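Local coordinates for single-stranded DNA-binding protein WHY3, chloroplastic (Arabidopsis thaliana, PDB 4KOQ) that binds single-stranded DNA as a homotetramer, keeping the plastid genome stable against illegitimate recombination and repressing transcription of the kinesin gene KP1 in the nucleus, at residues 66-70 against 104-108; 75-79 against 148-152. All blocks are in the same frame, centred on the assembly; numbering follows the deposited sequence.

Contact 1. Residues 66-70 against 104-108; sequences QVFSL and RKVLK. With PO4 (phosphate ion), chain B.
Two extended strands, 66-70 and 104-108, cross steeply where the two antiparallel sheets of the Whirly domain, the part of the longer protein present here, pack nearly at right angles. Their axes cross at -72° with a closest approach of 8.3 Å, so no backbone hydrogen bonds join them, and the nearest CA atoms, those of F68 and K105, stay 7.4 Å apart. Alternation sends Q66 and F68, and K105 and L107, toward the partner, V67 and V106 away. F68 (chi1 t, chi2 90°) sets its ring on L107: the CB of L107 stands 3.8 Å from the ring centroid, 9° off the normal, in a CH-pi contact, while K105 O approaches the ring edge, 3.7 Å from F68 CE1. L70 extends this apolar layer, its CD2 3.9 Å from L107 CD2. K105, m at chi1 and t thereafter, extends its side chain across the gap, and its NZ donates to V67 O at 2.9 Å. A water accepts from K105 NZ (2.9 Å) and V67 N (3.0 Å) and donates to Q66 OE1 (2.8 Å). A phosphate ion, probably from the crystallisation liquor, lies over the other face of the F68 ring and is also held by H91; it accepts from K105 NZ through O1 (3.1 Å), from S69 N through O3 (3.0 Å) and from S69 OG through O4 (2.9 Å).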
ATOM      1  N   GLN A  66     -12.968   3.330  28.088  1.00 22.73           N
ATOM      2  CA  GLN A  66     -11.782   2.595  28.432  1.00 19.64           C
ATOM      3  C   GLN A  66     -10.868   2.661  27.231  1.00 20.39           C
ATOM      4  O   GLN A  66     -11.334   2.585  26.121  1.00 22.05           O
ATOM      5  CB  GLN A  66     -12.110   1.160  28.784  1.00 29.20           C
ATOM      6  CG  GLN A  66     -13.067   1.006  29.978  1.00 30.73           C
ATOM      7  CD  GLN A  66     -12.470   1.398  31.291  1.00 29.21           C
ATOM      8  OE1 GLN A  66     -11.252   1.455  31.462  1.00 28.75           O
ATOM      9  NE2 GLN A  66     -13.348   1.694  32.270  1.00 36.21           N
ATOM     10  N   VAL A  67      -9.580   2.800  27.480  1.00 22.19           N
ATOM     11  CA  VAL A  67      -8.618   2.939  26.389  1.00 22.05           C
ATOM     12  C   VAL A  67      -7.549   1.864  26.381  1.00 23.35           C
ATOM     13  O   VAL A  67      -7.215   1.251  27.406  1.00 23.34           O
ATOM     14  CB  VAL A  67      -7.934   4.319  26.452  1.00 25.59           C
ATOM     15  CG1 VAL A  67      -9.000   5.392  26.598  1.00 27.65           C
ATOM     16  CG2 VAL A  67      -6.962   4.370  27.570  1.00 35.43           C
ATOM     17  N   PHE A  68      -7.000   1.627  25.194  1.00 18.63           N
ATOM     18  CA  PHE A  68      -5.999   0.605  25.024  1.00 20.69           C
ATOM     19  C   PHE A  68      -5.045   1.113  23.947  1.00 20.20           C
ATOM     20  O   PHE A  68      -5.496   1.653  22.944  1.00 23.15           O
ATOM     21  CB  PHE A  68      -6.664  -0.715  24.615  1.00 22.40           C
ATOM     22  CG  PHE A  68      -5.736  -1.920  24.707  1.00 23.93           C
ATOM     23  CD1 PHE A  68      -5.657  -2.643  25.882  1.00 22.46           C
ATOM     24  CD2 PHE A  68      -4.997  -2.354  23.607  1.00 21.40           C
ATOM     25  CE1 PHE A  68      -4.838  -3.759  25.985  1.00 21.05           C
ATOM     26  CE2 PHE A  68      -4.156  -3.474  23.707  1.00 22.58           C
ATOM     27  CZ  PHE A  68      -4.079  -4.165  24.915  1.00 22.47           C
ATOM     28  N   SER A  69      -3.743   1.023  24.193  1.00 19.41           N
ATOM     29  CA  SER A  69      -2.730   1.457  23.234  1.00 22.75           C
ATOM     30  C   SER A  69      -2.180   0.309  22.406  1.00 26.22           C
ATOM     31  O   SER A  69      -1.389  -0.485  22.917  1.00 30.08           O
ATOM     32  CB  SER A  69      -1.564   2.088  23.993  1.00 28.75           C
ATOM     33  OG  SER A  69      -2.008   3.246  24.681  1.00 31.78           O
ATOM     34  N   LEU A  70      -2.542   0.253  21.126  1.00 19.59           N
ATOM     35  CA  LEU A  70      -2.116  -0.838  20.263  1.00 21.31           C
ATOM     36  C   LEU A  70      -0.757  -0.546  19.686  1.00 21.74           C
ATOM     37  O   LEU A  70      -0.605   0.454  18.978  1.00 20.95           O
ATOM     38  CB  LEU A  70      -3.065  -0.955  19.062  1.00 25.99           C
ATOM     39  CG  LEU A  70      -4.242  -1.902  18.964  1.00 37.82           C
ATOM     40  CD1 LEU A  70      -4.640  -1.951  17.472  1.00 24.32           C
ATOM     41  CD2 LEU A  70      -3.948  -3.279  19.488  1.00 28.13           C
ATOM     42  N   ARG A 104      -5.211  -4.878  35.043  1.00 33.02           N
ATOM     43  CA  ARG A 104      -4.890  -5.563  33.804  1.00 32.00           C
ATOM     44  C   ARG A 104      -5.876  -5.126  32.729  1.00 27.16           C
ATOM     45  O   ARG A 104      -7.063  -5.113  32.970  1.00 27.45           O
ATOM     46  CB  ARG A 104      -5.005  -7.061  34.029  1.00 37.28           C
ATOM     47  CG  ARG A 104      -4.543  -7.934  32.894  1.00 39.42           C
ATOM     48  CD  ARG A 104      -4.188  -9.345  33.394  1.00 55.34           C
ATOM     49  NE  ARG A 104      -5.057 -10.389  32.847  1.00 62.57           N
ATOM     50  CZ  ARG A 104      -6.082 -10.956  33.485  1.00 64.41           C
ATOM     51  NH1 ARG A 104      -6.401 -10.599  34.726  1.00 72.62           N
ATOM     52  NH2 ARG A 104      -6.797 -11.893  32.879  1.00 60.10           N
ATOM     53  N   LYS A 105      -5.371  -4.801  31.549  1.00 27.67           N
ATOM     54  CA  LYS A 105      -6.242  -4.490  30.412  1.00 24.12           C
ATOM     55  C   LYS A 105      -6.001  -5.555  29.388  1.00 19.63           C
ATOM     56  O   LYS A 105      -4.865  -5.831  29.030  1.00 26.45           O
ATOM     57  CB  LYS A 105      -5.914  -3.143  29.814  1.00 25.61           C
ATOM     58  CG  LYS A 105      -6.132  -1.959  30.747  1.00 32.18           C
ATOM     59  CD  LYS A 105      -5.884  -0.651  29.981  1.00 34.61           C
ATOM     60  CE  LYS A 105      -6.310   0.557  30.772  1.00 40.11           C
ATOM     61  NZ  LYS A 105      -6.110   1.772  29.985  1.00 32.44           N
ATOM     62  N   VAL A 106      -7.094  -6.146  28.921  1.00 21.56           N
ATOM     63  CA  VAL A 106      -7.033  -7.195  27.965  1.00 20.15           C
ATOM     64  C   VAL A 106      -7.894  -6.839  26.776  1.00 22.53           C
ATOM     65  O   VAL A 106      -9.107  -6.613  26.922  1.00 21.74           O
ATOM     66  CB  VAL A 106      -7.585  -8.507  28.543  1.00 25.81           C
ATOM     67  CG1 VAL A 106      -7.377  -9.626  27.530  1.00 25.04           C
ATOM     68  CG2 VAL A 106      -6.880  -8.838  29.854  1.00 34.48           C
ATOM     69  N   LEU A 107      -7.276  -6.825  25.599  1.00 20.99           N
ATOM     70  CA  LEU A 107      -8.030  -6.611  24.361  1.00 20.79           C
ATOM     71  C   LEU A 107      -8.078  -7.944  23.657  1.00 24.28           C
ATOM     72  O   LEU A 107      -7.054  -8.561  23.450  1.00 21.21           O
ATOM     73  CB  LEU A 107      -7.339  -5.610  23.447  1.00 20.24           C
ATOM     74  CG  LEU A 107      -8.052  -5.416  22.107  1.00 22.77           C
ATOM     75  CD1 LEU A 107      -9.394  -4.741  22.300  1.00 28.57           C
ATOM     76  CD2 LEU A 107      -7.222  -4.629  21.134  1.00 26.99           C
ATOM     77  N   LYS A 108      -9.272  -8.415  23.337  1.00 21.57           N
ATOM     78  CA  LYS A 108      -9.417  -9.636  22.567  1.00 21.85           C
ATOM     79  C   LYS A 108     -10.168  -9.364  21.273  1.00 22.51           C
ATOM     80  O   LYS A 108     -11.145  -8.608  21.254  1.00 19.62           O
ATOM     81  CB  LYS A 108     -10.163 -10.725  23.356  1.00 24.82           C
ATOM     82  CG  LYS A 108     -10.106 -12.059  22.691  1.00 26.65           C
ATOM     83  CD  LYS A 108     -10.638 -13.206  23.528  1.00 31.09           C
ATOM     84  CE  LYS A 108     -10.267 -14.525  22.881  1.00 39.12           C
ATOM     85  NZ  LYS A 108     -11.192 -15.600  23.306  1.00 35.63           N
TER
HETATM   86  P   PO4 B 301      -2.763   0.887  27.641  0.60 45.32           P
HETATM   87  O1  PO4 B 301      -4.122   1.523  27.628  0.60 45.46           O
HETATM   88  O2  PO4 B 301      -2.442   0.359  29.018  0.60 45.11           O
HETATM   89  O3  PO4 B 301      -2.659  -0.258  26.693  0.60 21.01           O
HETATM   90  O4  PO4 B 301      -1.747   1.925  27.205  0.60 51.17           O
HETATM   91  O   HOH W   1      -8.897   2.567  30.357  1.00 29.38           O

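Contact 2. Residues 75-79 against 148-152; sequences IGNLV and ISAFN
F151 and V79 contribute most of the surface buried where helical segments 75-79 and 148-152 cross, followed by I75 and L78. The segment axes come within 9.9 Å in an antiparallel pairing inclined by about 40° (signed crossing angle -141°). Helical bonds run from V79 N to I75 O (3.0 Å) and from N152 N to I148 O (2.9 Å). V79 lies opposite I148 (CA to CA 5.6 Å) and I75 opposite F151 (6.7 Å). F151, with chi1 m and chi2 -2°, points at the other helix: its CB meets I75 CG2 and V79 CG1, each at 3.6 Å, and its CE2 lies 3.7 Å from L78 CD1. V79, also m, brings CG1 near the edge of the F151 ring; the same methyl is 4.4 Å from I148 CG2 and 4.1 Å from N152 OD1. At the margin a water donates to V79 O and accepts from N152 ND2, 3.1 Å from each. L47 touches both I75 and F151, A145 of a second subunit packs on V79, and N152 of a third subunit packs on S149. This is apolar helix-helix packing within the Whirly fold, between the sheet of strand 39-56 and two other subunits of the homotetramer.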
ATOM      1  N   ILE A  75      -0.654  -4.338  16.003  1.00 17.89           N
ATOM      2  CA  ILE A  75      -1.201  -4.045  14.708  1.00 17.07           C
ATOM      3  C   ILE A  75      -0.808  -5.135  13.747  1.00 20.87           C
ATOM      4  O   ILE A  75      -1.616  -5.604  12.963  1.00 18.30           O
ATOM      5  CB  ILE A  75      -0.738  -2.670  14.194  1.00 18.21           C
ATOM      6  CG1 ILE A  75      -1.268  -1.582  15.114  1.00 19.85           C
ATOM      7  CG2 ILE A  75      -1.193  -2.521  12.745  1.00 20.95           C
ATOM      8  CD1 ILE A  75      -0.477  -0.275  15.123  1.00 21.52           C
ATOM      9  N   GLY A  76       0.454  -5.580  13.790  1.00 20.22           N
ATOM     10  CA  GLY A  76       0.830  -6.676  12.935  1.00 17.53           C
ATOM     11  C   GLY A  76       0.020  -7.950  13.151  1.00 17.05           C
ATOM     12  O   GLY A  76      -0.328  -8.654  12.192  1.00 20.42           O
ATOM     13  N   ASN A  77      -0.307  -8.239  14.400  1.00 21.15           N
ATOM     14  CA  ASN A  77      -1.157  -9.375  14.662  1.00 19.32           C
ATOM     15  C   ASN A  77      -2.510  -9.244  13.990  1.00 16.52           C
ATOM     16  O   ASN A  77      -3.005 -10.191  13.399  1.00 22.30           O
ATOM     17  CB  ASN A  77      -1.381  -9.503  16.143  1.00 23.57           C
ATOM     18  CG  ASN A  77      -1.649 -10.916  16.551  1.00 32.35           C
ATOM     19  OD1 ASN A  77      -2.260 -11.707  15.810  1.00 35.55           O
ATOM     20  ND2 ASN A  77      -1.128 -11.277  17.688  1.00 25.51           N
ATOM     21  N   LEU A  78      -3.101  -8.066  14.111  1.00 20.59           N
ATOM     22  CA  LEU A  78      -4.437  -7.819  13.561  1.00 18.99           C
ATOM     23  C   LEU A  78      -4.441  -7.916  12.065  1.00 23.30           C
ATOM     24  O   LEU A  78      -5.396  -8.412  11.486  1.00 24.03           O
ATOM     25  CB  LEU A  78      -4.964  -6.452  13.999  1.00 19.35           C
ATOM     26  CG  LEU A  78      -5.278  -6.385  15.489  1.00 24.15           C
ATOM     27  CD1 LEU A  78      -5.788  -5.025  15.853  1.00 30.32           C
ATOM     28  CD2 LEU A  78      -6.323  -7.422  15.787  1.00 35.55           C
ATOM     29  N   VAL A  79      -3.408  -7.407  11.395  1.00 19.22           N
ATOM     30  CA  VAL A  79      -3.429  -7.439   9.939  1.00 21.06           C
ATOM     31  C   VAL A  79      -3.078  -8.831   9.386  1.00 26.59           C
ATOM     32  O   VAL A  79      -3.185  -9.055   8.193  1.00 33.16           O
ATOM     33  CB  VAL A  79      -2.467  -6.389   9.234  1.00 23.99           C
ATOM     34  CG1 VAL A  79      -2.884  -4.972   9.546  1.00 25.23           C
ATOM     35  CG2 VAL A  79      -1.040  -6.645   9.578  1.00 25.02           C
ATOM     36  N   ILE A 148      -7.891  -2.864   8.333  1.00 18.68           N
ATOM     37  CA  ILE A 148      -6.713  -3.459   7.714  1.00 20.61           C
ATOM     38  C   ILE A 148      -6.012  -2.506   6.748  1.00 21.84           C
ATOM     39  O   ILE A 148      -4.771  -2.377   6.773  1.00 21.01           O
ATOM     40  CB  ILE A 148      -7.029  -4.799   7.005  1.00 26.11           C
ATOM     41  CG1 ILE A 148      -7.524  -5.849   7.993  1.00 28.31           C
ATOM     42  CG2 ILE A 148      -5.787  -5.327   6.300  1.00 26.73           C
ATOM     43  CD1 ILE A 148      -8.077  -7.081   7.284  1.00 35.78           C
ATOM     44  N   SER A 149      -6.772  -1.842   5.883  1.00 20.80           N
ATOM     45  CA  SER A 149      -6.165  -0.884   4.977  1.00 17.99           C
ATOM     46  C   SER A 149      -5.478   0.261   5.726  1.00 18.10           C
ATOM     47  O   SER A 149      -4.323   0.600   5.431  1.00 19.00           O
ATOM     48  CB  SER A 149      -7.195  -0.374   3.963  1.00 22.71           C
ATOM     49  OG  SER A 149      -6.753   0.759   3.220  1.00 24.37           O
ATOM     50  N   ALA A 150      -6.176   0.845   6.721  1.00 17.48           N
ATOM     51  CA  ALA A 150      -5.643   1.957   7.489  1.00 17.35           C
ATOM     52  C   ALA A 150      -4.415   1.528   8.305  1.00 20.82           C
ATOM     53  O   ALA A 150      -3.461   2.290   8.427  1.00 18.83           O
ATOM     54  CB  ALA A 150      -6.718   2.523   8.430  1.00 18.14           C
ATOM     55  N   PHE A 151      -4.459   0.313   8.862  1.00 18.08           N
ATOM     56  CA  PHE A 151      -3.357  -0.215   9.678  1.00 18.79           C
ATOM     57  C   PHE A 151      -2.105  -0.472   8.816  1.00 24.93           C
ATOM     58  O   PHE A 151      -0.964  -0.130   9.200  1.00 22.70           O
ATOM     59  CB  PHE A 151      -3.750  -1.532  10.393  1.00 18.92           C
ATOM     60  CG  PHE A 151      -4.769  -1.390  11.508  1.00 19.38           C
ATOM     61  CD1 PHE A 151      -5.281  -0.165  11.884  1.00 22.70           C
ATOM     62  CD2 PHE A 151      -5.190  -2.510  12.204  1.00 23.80           C
ATOM     63  CE1 PHE A 151      -6.204  -0.066  12.912  1.00 23.99           C
ATOM     64  CE2 PHE A 151      -6.127  -2.390  13.236  1.00 20.53           C
ATOM     65  CZ  PHE A 151      -6.612  -1.194  13.577  1.00 23.49           C
ATOM     66  N   ASN A 152      -2.295  -1.087   7.662  1.00 19.52           N
ATOM     67  CA  ASN A 152      -1.167  -1.272   6.743  1.00 23.64           C
ATOM     68  C   ASN A 152      -0.595   0.061   6.269  1.00 22.92           C
ATOM     69  O   ASN A 152       0.620   0.219   6.127  1.00 24.18           O
ATOM     70  CB  ASN A 152      -1.553  -2.160   5.569  1.00 25.46           C
ATOM     71  CG  ASN A 152      -1.384  -3.612   5.875  1.00 34.92           C
ATOM     72  OD1 ASN A 152      -0.373  -4.013   6.441  1.00 32.82           O
ATOM     73  ND2 ASN A 152      -2.375  -4.424   5.506  1.00 31.30           N
TER
HETATM   74  O   HOH W   2      -2.804  -7.448   5.605  1.00 41.19           O

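Overall arrangement
Contact 1 joins strands of the two sheets, whereas contact 2 pairs the short helix that follows strand 59-70 with the long helix 141-158. The centres of the two contacts lie about 16 Å apart, yet they meet directly: L70, at the end of the first strand segment, puts its CD1 3.7 Å from L78 CD1 and its O 3.9 Å from I75 CD1. Contact 1 is the more buried; it combines an aromatic-aliphatic layer with a lysine, a water and a phosphate, and no other subunit touches its segments. Contact 2, only partly buried, relies on aliphatic and aromatic packing with one bridging water, and two other subunits reach its residues, placing it close to the tetramer interfaces.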